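Insecticidal crystal protein Cry7Cal (Bacillus thuringiensis, PDB 5ZI1) acts as an insecticidal toxin against the locust Locusta migratoria manilensis, and through its three-domain toxin core, the part crystallised here, probably binds receptors of the insect. Local coordinates at residues T250-T255 against R431-S436; T316-V321 against V435-K440; K352-T357 against L376-I381; N385-D390 against D418-G423. All coordinates share one frame; numbering follows the deposited sequence.

Contact 1: residues T250-T255 against R431-S436; sequences TRQIFT and RLSYVS
Gln-252 and Phe-254 meet Ser-433, Tyr-434 and Ser-436 across the three-stranded antiparallel sheet of the beta-prism, the middle domain of a three-domain Cry toxin. Strands 252-254 and 430-437 are the outermost strands of this sheet, with strand 448-454 between them, so the contact is made by side chains reaching over the central strand. Gln-252 carries the polar link. From CB its chain runs extended, with CG anti to the backbone N (chi1 178°). CG and CD both pass 3.7 Å from Ser-433 OG. At the tip, OE1 lies 3.0 Å from Ser-433 OG, a distance suited to a hydrogen bond, although the serine proton has another acceptor within reach and the bond is not certain. The same OE1 rests 3.4 Å from Tyr-434 CB, and the amide plane is turned 56° from the tyrosine ring. Ser-433 and Tyr-434 both face Gly-451 in a classic beta bulge, and the CB atoms of both point toward segment 250-255. Beyond CB the tyrosine leads away to hydrogen-bond Tyr-335 through OH. Phe-254 fills the next position: its CE2 comes within 4.2 Å of Tyr-434 CD2, which lies near the plane of the phenyl ring, at its edge. Val-449, Ile-287 and Pro-288 also pack on Phe-254, and the site is buried. Ser-436 completes the row. Its OG, hydrogen-bonded to Ala-286 O, approaches Phe-254 obliquely and lies 3.5 Å from CE2.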
loop_
_atom_site.group_PDB
_atom_site.type_symbol
_atom_site.label_atom_id
_atom_site.label_comp_id
_atom_site.label_asym_id
_atom_site.label_seq_id
_atom_site.Cartn_x
_atom_site.Cartn_y
_atom_site.Cartn_z
ATOM N N THR A 250 -4.068 1.257 3.100
ATOM C CA THR A 250 -4.151 0.724 4.452
ATOM C C THR A 250 -3.322 -0.532 4.666
ATOM O O THR A 250 -3.391 -1.116 5.749
ATOM C CB THR A 250 -5.604 0.409 4.788
ATOM O OG1 THR A 250 -6.088 -0.564 3.859
ATOM C CG2 THR A 250 -6.459 1.663 4.706
ATOM N N ARG A 251 -2.595 -0.994 3.658
ATOM C CA ARG A 251 -1.880 -2.255 3.780
ATOM C C ARG A 251 -0.670 -2.102 4.703
ATOM O O ARG A 251 -0.025 -1.053 4.741
ATOM C CB ARG A 251 -1.442 -2.758 2.403
ATOM C CG ARG A 251 -0.160 -2.168 1.833
ATOM C CD ARG A 251 -0.287 -0.695 1.539
ATOM N NE ARG A 251 0.923 -0.086 0.973
ATOM C CZ ARG A 251 2.000 0.284 1.671
ATOM N NH1 ARG A 251 2.068 0.087 2.986
ATOM N NH2 ARG A 251 3.022 0.842 1.036
ATOM N N GLN A 252 -0.369 -3.158 5.449
ATOM C CA GLN A 252 0.766 -3.189 6.365
ATOM C C GLN A 252 1.875 -4.051 5.774
ATOM O O GLN A 252 1.629 -5.193 5.378
ATOM C CB GLN A 252 0.327 -3.743 7.725
ATOM C CG GLN A 252 1.437 -3.886 8.794
ATOM C CD GLN A 252 0.862 -4.375 10.122
ATOM O OE1 GLN A 252 0.748 -3.610 11.079
ATOM N NE2 GLN A 252 0.466 -5.642 10.168
ATOM N N ILE A 253 3.098 -3.523 5.734
ATOM C CA ILE A 253 4.237 -4.298 5.266
ATOM C C ILE A 253 5.307 -4.370 6.348
ATOM O O ILE A 253 5.366 -3.540 7.265
ATOM C CB ILE A 253 4.821 -3.733 3.970
ATOM C CG1 ILE A 253 5.190 -2.275 4.141
ATOM C CG2 ILE A 253 3.831 -3.954 2.801
ATOM C CD1 ILE A 253 5.490 -1.612 2.801
ATOM N N PHE A 254 6.166 -5.388 6.227
ATOM C CA PHE A 254 7.166 -5.703 7.248
ATOM C C PHE A 254 8.571 -5.608 6.689
ATOM O O PHE A 254 8.850 -6.143 5.611
ATOM C CB PHE A 254 6.938 -7.093 7.838
ATOM C CG PHE A 254 5.757 -7.142 8.775
ATOM C CD1 PHE A 254 4.445 -7.180 8.264
ATOM C CD2 PHE A 254 5.947 -7.089 10.158
ATOM C CE1 PHE A 254 3.348 -7.223 9.110
ATOM C CE2 PHE A 254 4.858 -7.118 11.016
ATOM C CZ PHE A 254 3.549 -7.171 10.493
ATOM N N THR A 255 9.441 -4.912 7.430
ATOM C CA THR A 255 10.865 -4.846 7.137
ATOM C C THR A 255 11.523 -6.173 7.517
ATOM O O THR A 255 10.919 -7.024 8.183
ATOM C CB THR A 255 11.523 -3.674 7.885
ATOM O OG1 THR A 255 11.062 -3.624 9.245
ATOM C CG2 THR A 255 11.224 -2.328 7.208
ATOM N N ARG A 431 5.018 4.664 8.669
ATOM C CA ARG A 431 5.067 4.835 10.110
ATOM C C ARG A 431 5.016 3.456 10.744
ATOM O O ARG A 431 4.405 2.536 10.197
ATOM C CB ARG A 431 3.888 5.696 10.639
ATOM C CG ARG A 431 2.622 4.885 10.878
ATOM C CD ARG A 431 1.494 5.664 11.490
ATOM N NE ARG A 431 0.998 6.737 10.625
ATOM C CZ ARG A 431 0.241 6.543 9.547
ATOM N NH1 ARG A 431 -0.083 5.309 9.162
ATOM N NH2 ARG A 431 -0.163 7.583 8.839
ATOM N N LEU A 432 5.672 3.315 11.892
ATOM C CA LEU A 432 5.705 2.020 12.554
ATOM C C LEU A 432 4.311 1.660 13.025
ATOM O O LEU A 432 3.576 2.505 13.544
ATOM C CB LEU A 432 6.673 2.035 13.733
ATOM C CG LEU A 432 6.957 0.744 14.509
ATOM C CD1 LEU A 432 7.724 -0.292 13.696
ATOM C CD2 LEU A 432 7.784 1.103 15.754
ATOM N N SER A 433 3.932 0.398 12.830
ATOM C CA SER A 433 2.609 -0.035 13.230
ATOM C C SER A 433 2.589 -1.318 14.031
ATOM O O SER A 433 1.596 -1.564 14.727
ATOM C CB SER A 433 1.690 -0.191 11.997
ATOM O OG SER A 433 2.265 -1.029 10.990
ATOM N N TYR A 434 3.635 -2.134 13.992
ATOM C CA TYR A 434 3.515 -3.434 14.630
ATOM C C TYR A 434 4.904 -3.934 14.994
ATOM O O TYR A 434 5.912 -3.459 14.467
ATOM C CB TYR A 434 2.781 -4.447 13.709
ATOM C CG TYR A 434 2.167 -5.578 14.505
ATOM C CD1 TYR A 434 0.932 -5.417 15.123
ATOM C CD2 TYR A 434 2.851 -6.771 14.704
ATOM C CE1 TYR A 434 0.378 -6.413 15.902
ATOM C CE2 TYR A 434 2.298 -7.788 15.483
ATOM C CZ TYR A 434 1.054 -7.596 16.075
ATOM O OH TYR A 434 0.481 -8.585 16.847
ATOM N N VAL A 435 4.941 -4.906 15.904
ATOM C CA VAL A 435 6.150 -5.681 16.180
ATOM C C VAL A 435 5.731 -7.134 16.323
ATOM O O VAL A 435 5.128 -7.506 17.338
ATOM C CB VAL A 435 6.890 -5.236 17.452
ATOM C CG1 VAL A 435 8.252 -5.937 17.503
ATOM C CG2 VAL A 435 7.015 -3.702 17.535
ATOM N N SER A 436 6.059 -7.956 15.336
ATOM C CA SER A 436 5.829 -9.382 15.439
ATOM C C SER A 436 7.160 -10.060 15.756
ATOM O O SER A 436 8.113 -9.412 16.195
ATOM C CB SER A 436 5.202 -9.904 14.144
ATOM O OG SER A 436 6.068 -9.646 13.058
#

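Contact 2: residues T316-V321 against V435-K440; sequences TGHSVV and VSEIFK
His-318 and Val-435 carry the direct polar link between strand 312-324 and strand 430-437, which belong to different sheets. His-318 NE2 donates to Val-435 O at 2.9 Å, and the bond is nearly straight (169° at the hydrogen). The acceptor lies practically in the imidazole plane, at the ring edge, whereas the donor stands well above the carbonyl plane, 58° out of it. A second polar link runs through water. One molecule sits in the plane of the ring, 2.8 Å from His-318 ND1, and donates to Glu-437 OE2 at 3.1 Å. Both ring nitrogens therefore have partners, which should fix the rotation of the imidazole. Glu-437 OE2 touches His-318 CE1 at 3.8 Å, near the ring plane, but stays 4.1 Å from ND1. The carboxylate would be expected to stabilise positive charge on the histidine, an effect tempered by Arg-285, which forms a salt bridge with Glu-437 OE1. In van der Waals contact, the Val-435 CG1 methyl, anti to its backbone N (chi1 -170°), lies 3.7 Å from His-318 NE2. The apolar pair is Val-320 CG2 with Val-435 CB, 4.0 Å apart. Leu-296 touches Val-320 as well, while Ile-299 and Leu-450 close in on Val-435, so the valines belong to a buried core. As for ring stacking, Tyr-335 of the adjacent strand 331-336 stacks with the imidazole. Sheets packed around a common core, here bridged by a histidine and a valine pair, are characteristic of the beta-prism, the middle domain of Cry toxins.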
loop_
_atom_site.group_PDB
_atom_site.type_symbol
_atom_site.label_atom_id
_atom_site.label_comp_id
_atom_site.label_asym_id
_atom_site.label_seq_id
_atom_site.Cartn_x
_atom_site.Cartn_y
_atom_site.Cartn_z
ATOM N N THR A 316 12.747 -11.673 26.455
ATOM C CA THR A 316 11.933 -12.810 26.866
ATOM C C THR A 316 10.523 -12.738 26.282
ATOM O O THR A 316 9.862 -13.773 26.114
ATOM C CB THR A 316 11.851 -12.859 28.390
ATOM O OG1 THR A 316 11.123 -11.716 28.858
ATOM C CG2 THR A 316 13.269 -12.823 29.018
ATOM N N GLY A 317 10.041 -11.533 26.001
ATOM C CA GLY A 317 8.708 -11.347 25.458
ATOM C C GLY A 317 8.525 -9.892 25.096
ATOM O O GLY A 317 9.385 -9.048 25.361
ATOM N N HIS A 318 7.385 -9.602 24.479
ATOM C CA HIS A 318 7.044 -8.218 24.189
ATOM C C HIS A 318 5.554 -8.132 23.909
ATOM O O HIS A 318 4.873 -9.140 23.703
ATOM C CB HIS A 318 7.862 -7.659 23.023
ATOM C CG HIS A 318 7.396 -8.119 21.675
ATOM N ND1 HIS A 318 7.759 -9.336 21.138
ATOM C CD2 HIS A 318 6.611 -7.514 20.751
ATOM C CE1 HIS A 318 7.215 -9.457 19.939
ATOM N NE2 HIS A 318 6.519 -8.365 19.680
ATOM N N SER A 319 5.057 -6.903 23.916
ATOM C CA SER A 319 3.637 -6.635 23.844
ATOM C C SER A 319 3.419 -5.450 22.931
ATOM O O SER A 319 4.293 -4.598 22.776
ATOM C CB SER A 319 3.035 -6.348 25.220
ATOM O OG SER A 319 2.755 -7.568 25.882
ATOM N N VAL A 320 2.237 -5.401 22.335
ATOM C CA VAL A 320 1.917 -4.363 21.373
ATOM C C VAL A 320 0.496 -3.912 21.644
ATOM O O VAL A 320 -0.402 -4.742 21.824
ATOM C CB VAL A 320 2.086 -4.880 19.934
ATOM C CG1 VAL A 320 1.237 -4.096 18.980
ATOM C CG2 VAL A 320 3.545 -4.794 19.538
ATOM N N VAL A 321 0.294 -2.601 21.700
ATOM C CA VAL A 321 -1.009 -2.021 21.964
ATOM C C VAL A 321 -1.366 -1.132 20.787
ATOM O O VAL A 321 -0.531 -0.351 20.313
ATOM C CB VAL A 321 -1.035 -1.230 23.286
ATOM C CG1 VAL A 321 -2.430 -0.650 23.506
ATOM C CG2 VAL A 321 -0.649 -2.133 24.439
ATOM N N VAL A 435 4.941 -4.906 15.904
ATOM C CA VAL A 435 6.150 -5.681 16.180
ATOM C C VAL A 435 5.731 -7.134 16.323
ATOM O O VAL A 435 5.128 -7.506 17.338
ATOM C CB VAL A 435 6.890 -5.236 17.452
ATOM C CG1 VAL A 435 8.252 -5.937 17.503
ATOM C CG2 VAL A 435 7.015 -3.702 17.535
ATOM N N SER A 436 6.059 -7.956 15.336
ATOM C CA SER A 436 5.829 -9.382 15.439
ATOM C C SER A 436 7.160 -10.060 15.756
ATOM O O SER A 436 8.113 -9.412 16.195
ATOM C CB SER A 436 5.202 -9.904 14.144
ATOM O OG SER A 436 6.068 -9.646 13.058
ATOM N N GLU A 437 7.249 -11.358 15.515
ATOM C CA GLU A 437 8.503 -12.055 15.716
ATOM C C GLU A 437 8.585 -13.213 14.733
ATOM O O GLU A 437 7.603 -13.578 14.071
ATOM C CB GLU A 437 8.631 -12.565 17.143
ATOM C CG GLU A 437 7.683 -13.678 17.425
ATOM C CD GLU A 437 7.548 -13.987 18.890
ATOM O OE1 GLU A 437 6.960 -15.045 19.213
ATOM O OE2 GLU A 437 8.009 -13.167 19.719
ATOM N N ILE A 438 9.785 -13.785 14.669
ATOM C CA ILE A 438 10.079 -14.973 13.892
ATOM C C ILE A 438 9.799 -16.191 14.754
ATOM O O ILE A 438 10.326 -16.306 15.869
ATOM C CB ILE A 438 11.541 -14.961 13.421
ATOM C CG1 ILE A 438 11.737 -13.929 12.320
ATOM C CG2 ILE A 438 11.948 -16.324 12.924
ATOM C CD1 ILE A 438 10.896 -14.221 11.049
ATOM N N PHE A 439 8.971 -17.101 14.237
ATOM C CA PHE A 439 8.744 -18.390 14.875
ATOM C C PHE A 439 10.050 -19.177 14.915
ATOM O O PHE A 439 10.580 -19.575 13.875
ATOM C CB PHE A 439 7.680 -19.170 14.099
ATOM C CG PHE A 439 7.076 -20.304 14.871
ATOM C CD1 PHE A 439 7.862 -21.356 15.321
ATOM C CD2 PHE A 439 5.710 -20.324 15.140
ATOM C CE1 PHE A 439 7.312 -22.404 16.052
ATOM C CE2 PHE A 439 5.138 -21.376 15.852
ATOM C CZ PHE A 439 5.942 -22.419 16.310
ATOM N N LYS A 440 10.558 -19.430 16.109
ATOM C CA LYS A 440 11.866 -20.048 16.254
ATOM C C LYS A 440 11.720 -21.556 16.427
ATOM O O LYS A 440 10.782 -22.038 17.073
ATOM C CB LYS A 440 12.626 -19.427 17.434
ATOM C CG LYS A 440 13.942 -18.745 17.045
ATOM C CD LYS A 440 14.400 -17.647 18.022
ATOM C CE LYS A 440 14.333 -18.103 19.458
ATOM N NZ LYS A 440 12.974 -17.838 20.035
HETATM O O HOH W 1 8.831 -11.621 22.261
#

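Contact 3: residues K352-T357 against L376-I381; sequences KDIYQT and LRLYGI
Tyr-379 O is held by two groups of segment 352-357: Tyr-355 N donates to it at 3.0 Å, and Ile-354 CA makes a C-H...O contact at 3.2 Å. The same oxygen lies over one face of the Tyr-355 ring, 3.5 Å above its plane and offset toward the rim. That ring folds back because its CG lies between the backbone N and the carbonyl carbon (chi1 60°). Over it also sits Tyr-379 CB, a CH-pi contact 4.0 Å from the centroid. A classic beta bulge explains the crowding: Tyr-355 and Gln-356 both face Tyr-379, whose own N donates to Gln-356 O at 2.9 Å. Before the bulge, Asp-353 and Ile-381 exchange two backbone hydrogen bonds. Gln-356 runs extended alongside Tyr-379 and puts NE2 3.1 Å above the centre of the phenol ring. With amide and ring planes 76° apart, this is consistent with an N-H directed at the pi cloud; OE1 hydrogen-bonds Ser-409 OG, which helps set the amide rotation. On the other face of the sheet, Thr-357 CG2 meets Leu-378 CD2 at 3.6 Å. The two strands form a long antiparallel hairpin, 352-365 with 369-382, at the middle of a four-stranded sheet of the beta-prism. Strand 387-393 flanks it on one side and strand 404-407 on the other, while Leu-450 and Trp-452 of strand 448-454 pack on Thr-357.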
loop_
_atom_site.group_PDB
_atom_site.type_symbol
_atom_site.label_atom_id
_atom_site.label_comp_id
_atom_site.label_asym_id
_atom_site.label_seq_id
_atom_site.Cartn_x
_atom_site.Cartn_y
_atom_site.Cartn_z
ATOM N N LYS A 352 2.274 9.785 17.917
ATOM C CA LYS A 352 3.532 9.903 17.197
ATOM C C LYS A 352 3.524 9.065 15.927
ATOM O O LYS A 352 3.102 7.906 15.940
ATOM C CB LYS A 352 4.703 9.452 18.070
ATOM C CG LYS A 352 4.873 10.257 19.349
ATOM C CD LYS A 352 6.115 9.807 20.107
ATOM C CE LYS A 352 6.366 10.662 21.351
ATOM N NZ LYS A 352 5.831 9.993 22.568
ATOM N N ASP A 353 4.027 9.639 14.840
ATOM C CA ASP A 353 4.481 8.849 13.706
ATOM C C ASP A 353 5.932 8.496 13.968
ATOM O O ASP A 353 6.801 9.367 13.911
ATOM C CB ASP A 353 4.359 9.602 12.387
ATOM C CG ASP A 353 2.997 9.503 11.788
ATOM O OD1 ASP A 353 2.138 8.762 12.339
ATOM O OD2 ASP A 353 2.803 10.180 10.760
ATOM N N ILE A 354 6.190 7.225 14.257
ATOM C CA ILE A 354 7.552 6.710 14.255
ATOM C C ILE A 354 7.928 6.449 12.804
ATOM O O ILE A 354 7.440 5.498 12.194
ATOM C CB ILE A 354 7.680 5.438 15.093
ATOM C CG1 ILE A 354 7.126 5.682 16.498
ATOM C CG2 ILE A 354 9.160 4.932 15.067
ATOM C CD1 ILE A 354 7.837 6.822 17.253
ATOM N N TYR A 355 8.793 7.299 12.255
ATOM C CA TYR A 355 9.227 7.242 10.871
ATOM C C TYR A 355 10.560 6.525 10.676
ATOM O O TYR A 355 10.987 6.355 9.526
ATOM C CB TYR A 355 9.333 8.667 10.315
ATOM C CG TYR A 355 10.331 9.543 11.064
ATOM C CD1 TYR A 355 11.686 9.516 10.742
ATOM C CD2 TYR A 355 9.920 10.395 12.093
ATOM C CE1 TYR A 355 12.607 10.299 11.419
ATOM C CE2 TYR A 355 10.838 11.192 12.771
ATOM C CZ TYR A 355 12.184 11.130 12.427
ATOM O OH TYR A 355 13.109 11.910 13.072
ATOM N N GLN A 356 11.232 6.108 11.750
ATOM C CA GLN A 356 12.531 5.457 11.608
ATOM C C GLN A 356 12.854 4.677 12.868
ATOM O O GLN A 356 12.488 5.086 13.971
ATOM C CB GLN A 356 13.635 6.481 11.337
ATOM C CG GLN A 356 14.971 5.864 11.053
ATOM C CD GLN A 356 16.058 6.892 10.841
ATOM O OE1 GLN A 356 16.628 6.976 9.751
ATOM N NE2 GLN A 356 16.367 7.669 11.883
ATOM N N THR A 357 13.554 3.555 12.698
ATOM C CA THR A 357 14.086 2.793 13.822
ATOM C C THR A 357 15.550 2.468 13.571
ATOM O O THR A 357 16.021 2.441 12.430
ATOM C CB THR A 357 13.312 1.486 14.078
ATOM O OG1 THR A 357 13.428 0.628 12.935
ATOM C CG2 THR A 357 11.828 1.773 14.340
ATOM N N LEU A 376 17.203 -0.861 20.679
ATOM C CA LEU A 376 16.195 -0.444 19.707
ATOM C C LEU A 376 15.862 1.013 19.990
ATOM O O LEU A 376 15.419 1.343 21.090
ATOM C CB LEU A 376 14.936 -1.309 19.803
ATOM C CG LEU A 376 13.753 -1.035 18.853
ATOM C CD1 LEU A 376 14.109 -1.408 17.428
ATOM C CD2 LEU A 376 12.535 -1.805 19.308
ATOM N N ARG A 377 16.084 1.880 19.009
ATOM C CA ARG A 377 15.840 3.314 19.121
ATOM C C ARG A 377 14.771 3.720 18.108
ATOM O O ARG A 377 14.881 3.393 16.920
ATOM C CB ARG A 377 17.149 4.075 18.879
ATOM C CG ARG A 377 17.097 5.582 18.974
ATOM C CD ARG A 377 18.373 6.176 18.402
ATOM N NE ARG A 377 19.543 5.578 19.027
ATOM C CZ ARG A 377 20.670 5.268 18.388
ATOM N NH1 ARG A 377 21.674 4.734 19.067
ATOM N NH2 ARG A 377 20.798 5.485 17.084
ATOM N N LEU A 378 13.748 4.431 18.572
ATOM C CA LEU A 378 12.669 4.905 17.717
ATOM C C LEU A 378 12.781 6.406 17.503
ATOM O O LEU A 378 13.080 7.156 18.440
ATOM C CB LEU A 378 11.291 4.594 18.310
ATOM C CG LEU A 378 10.910 3.192 18.786
ATOM C CD1 LEU A 378 9.394 3.081 18.837
ATOM C CD2 LEU A 378 11.501 2.135 17.901
ATOM N N TYR A 379 12.523 6.838 16.271
ATOM C CA TYR A 379 12.471 8.247 15.897
ATOM C C TYR A 379 11.031 8.614 15.554
ATOM O O TYR A 379 10.429 8.008 14.651
ATOM C CB TYR A 379 13.370 8.536 14.699
ATOM C CG TYR A 379 14.839 8.227 14.874
ATOM C CD1 TYR A 379 15.302 6.911 14.871
ATOM C CD2 TYR A 379 15.773 9.251 14.984
ATOM C CE1 TYR A 379 16.652 6.623 15.002
ATOM C CE2 TYR A 379 17.138 8.970 15.119
ATOM C CZ TYR A 379 17.571 7.656 15.128
ATOM O OH TYR A 379 18.923 7.366 15.259
ATOM N N GLY A 380 10.499 9.634 16.234
ATOM C CA GLY A 380 9.102 9.980 16.107
ATOM C C GLY A 380 8.886 11.459 15.851
ATOM O O GLY A 380 9.767 12.290 16.062
ATOM N N ILE A 381 7.679 11.778 15.390
ATOM C CA ILE A 381 7.263 13.163 15.193
ATOM C C ILE A 381 5.778 13.234 15.472
ATOM O O ILE A 381 5.019 12.361 15.044
ATOM C CB ILE A 381 7.598 13.671 13.770
ATOM C CG1 ILE A 381 7.301 15.171 13.658
ATOM C CG2 ILE A 381 6.856 12.843 12.670
ATOM C CD1 ILE A 381 7.675 15.804 12.318
#

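Contact 4: residues N385-D390 against D418-G423; sequences NVLSED and DEPIYG
The flat amide of Asn-385 meets the backbone of Ile-421 and Tyr-422 through its oxygen, while the pyrrolidine ring of Pro-420 takes Leu-387 at its CG corner. Neither ring of segment 418-423 stacks on segment 385-390; the Tyr-422 ring leads off toward Tyr-428, Arg-458 and Pro-459. The setting is the hairpin turn between strands 369-382 and 387-393, at the outer edge of a four-stranded antiparallel sheet of the beta-prism, against the irregular loop that precedes strand 430-437. Asn-385 sits in the turn, and its side chain does most of the joining, with CG anti to the carbonyl carbon (chi1 -49°). Its OD1 accepts the Tyr-422 N-H at 2.7 Å, a somewhat bent bond with the donor tilted 20° from the amide plane. Three carbons crowd the same oxygen: Ile-421 CA, 3.4 Å from Asn-385 OD1, together with Tyr-422 CB and Ile-421 CG2. The asparagine oxygen thus takes up a backbone N-H of an irregular loop. Glu-427 OE1 does likewise for Ile-421 N, and Tyr-428 OH for Gly-423 N, so side chains hold three successive amides of this loop. The apolar half of the contact is looser. Leu-387 crosses Pro-420 at about a right angle, its CD2 4.2 Å from the proline CG, and Ile-381 of the neighbouring strand touches both residues. Much of this patch lies at the surface. Asn-385 makes its remaining contact through the side-chain base, where Asn-385 CB rests 3.4 Å from Pro-420 O.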
loop_
_atom_site.group_PDB
_atom_site.type_symbol
_atom_site.label_atom_id
_atom_site.label_comp_id
_atom_site.label_asym_id
_atom_site.label_seq_id
_atom_site.Cartn_x
_atom_site.Cartn_y
_atom_site.Cartn_z
ATOM N N ASN A 385 4.601 18.667 15.038
ATOM C CA ASN A 385 5.878 18.639 14.314
ATOM C C ASN A 385 7.079 18.667 15.252
ATOM O O ASN A 385 8.154 19.143 14.876
ATOM C CB ASN A 385 6.012 19.783 13.300
ATOM C CG ASN A 385 4.801 19.923 12.404
ATOM O OD1 ASN A 385 4.340 18.950 11.800
ATOM N ND2 ASN A 385 4.272 21.138 12.318
ATOM N N VAL A 386 6.949 18.158 16.468
ATOM C CA VAL A 386 8.081 18.143 17.382
ATOM C C VAL A 386 8.735 16.762 17.323
ATOM O O VAL A 386 8.080 15.734 17.535
ATOM C CB VAL A 386 7.670 18.569 18.809
ATOM C CG1 VAL A 386 6.838 19.823 18.731
ATOM C CG2 VAL A 386 6.876 17.511 19.531
ATOM N N LEU A 387 10.019 16.738 16.971
ATOM C CA LEU A 387 10.755 15.482 16.928
ATOM C C LEU A 387 10.927 14.906 18.328
ATOM O O LEU A 387 11.157 15.635 19.300
ATOM C CB LEU A 387 12.124 15.686 16.291
ATOM C CG LEU A 387 12.082 16.177 14.852
ATOM C CD1 LEU A 387 13.481 16.240 14.291
ATOM C CD2 LEU A 387 11.210 15.246 14.015
ATOM N N SER A 388 10.803 13.590 18.426
ATOM C CA SER A 388 11.064 12.872 19.659
ATOM C C SER A 388 11.905 11.642 19.346
ATOM O O SER A 388 11.995 11.185 18.203
ATOM C CB SER A 388 9.773 12.472 20.368
ATOM O OG SER A 388 9.074 11.506 19.603
ATOM N N GLU A 389 12.539 11.129 20.386
ATOM C CA GLU A 389 13.404 9.969 20.301
ATOM C C GLU A 389 13.192 9.148 21.560
ATOM O O GLU A 389 12.931 9.694 22.633
ATOM C CB GLU A 389 14.873 10.383 20.169
ATOM C CG GLU A 389 15.747 9.416 19.406
ATOM C CD GLU A 389 16.918 10.108 18.729
ATOM O OE1 GLU A 389 18.079 9.775 19.059
ATOM O OE2 GLU A 389 16.681 10.986 17.864
ATOM N N ASP A 390 13.272 7.836 21.423
ATOM C CA ASP A 390 13.255 7.001 22.610
ATOM C C ASP A 390 13.954 5.681 22.304
ATOM O O ASP A 390 13.955 5.207 21.161
ATOM C CB ASP A 390 11.829 6.783 23.125
ATOM C CG ASP A 390 11.818 6.220 24.532
ATOM O OD1 ASP A 390 12.896 6.238 25.156
ATOM O OD2 ASP A 390 10.764 5.769 25.025
ATOM N N ASP A 418 14.740 20.236 7.266
ATOM C CA ASP A 418 15.400 20.679 8.485
ATOM C C ASP A 418 14.394 20.967 9.591
ATOM O O ASP A 418 14.732 20.869 10.778
ATOM C CB ASP A 418 16.272 21.894 8.188
ATOM C CG ASP A 418 17.727 21.513 7.991
ATOM O OD1 ASP A 418 18.274 21.771 6.893
ATOM O OD2 ASP A 418 18.321 20.946 8.939
ATOM N N GLU A 419 13.153 21.293 9.229
ATOM C CA GLU A 419 12.051 21.436 10.176
ATOM C C GLU A 419 10.958 20.467 9.736
ATOM O O GLU A 419 10.020 20.856 9.019
ATOM C CB GLU A 419 11.548 22.874 10.229
ATOM C CG GLU A 419 12.629 23.892 10.542
ATOM C CD GLU A 419 12.478 24.480 11.935
ATOM O OE1 GLU A 419 11.674 23.935 12.723
ATOM O OE2 GLU A 419 13.160 25.484 12.242
ATOM N N PRO A 420 11.063 19.193 10.114
ATOM C CA PRO A 420 10.151 18.188 9.559
ATOM C C PRO A 420 8.705 18.444 9.949
ATOM O O PRO A 420 8.413 19.074 10.967
ATOM C CB PRO A 420 10.669 16.877 10.155
ATOM C CG PRO A 420 12.130 17.138 10.396
ATOM C CD PRO A 420 12.164 18.572 10.870
ATOM N N ILE A 421 7.797 17.936 9.118
ATOM C CA ILE A 421 6.362 18.183 9.228
ATOM C C ILE A 421 5.645 16.841 9.336
ATOM O O ILE A 421 5.752 15.998 8.436
ATOM C CB ILE A 421 5.830 18.988 8.027
ATOM C CG1 ILE A 421 6.665 20.252 7.805
ATOM C CG2 ILE A 421 4.345 19.321 8.197
ATOM C CD1 ILE A 421 6.350 20.983 6.518
ATOM N N TYR A 422 4.914 16.657 10.433
ATOM C CA TYR A 422 4.030 15.513 10.630
ATOM C C TYR A 422 3.094 15.319 9.442
ATOM O O TYR A 422 2.364 16.239 9.058
ATOM C CB TYR A 422 3.214 15.743 11.905
ATOM C CG TYR A 422 2.238 14.663 12.305
ATOM C CD1 TYR A 422 2.646 13.593 13.090
ATOM C CD2 TYR A 422 0.892 14.742 11.947
ATOM C CE1 TYR A 422 1.744 12.613 13.490
ATOM C CE2 TYR A 422 -0.021 13.767 12.345
ATOM C CZ TYR A 422 0.412 12.706 13.114
ATOM O OH TYR A 422 -0.477 11.734 13.513
ATOM N N GLY A 423 3.106 14.111 8.873
ATOM C CA GLY A 423 2.185 13.755 7.819
ATOM C C GLY A 423 2.692 13.990 6.417
ATOM O O GLY A 423 2.035 13.565 5.467
#

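How the contacts relate
All four contacts lie in the middle, beta-prism domain. Contact 1 joins the short strand 252-254 to strand 430-437 near the end of the domain; contacts 3 and 4 follow one another within the stretch spanned by contacts 1 and 2, both of which end on strand 430-437. Contacts 1 and 2 share Val-435 and Ser-436, their centres about 13 Å apart. Contacts 3 and 4, about 9 Å apart, meet in another sheet, where strands 369-382 and 387-393 are neighbours. Strand 430-437 ties the groups together: Arg-431 forms a salt bridge with Asp-353, and Leu-432 probably hydrogen-bonds Ile-354. Contacts 2 and 4, about 27 Å apart between centres, do not touch. One strand thus links all three sheets of the prism.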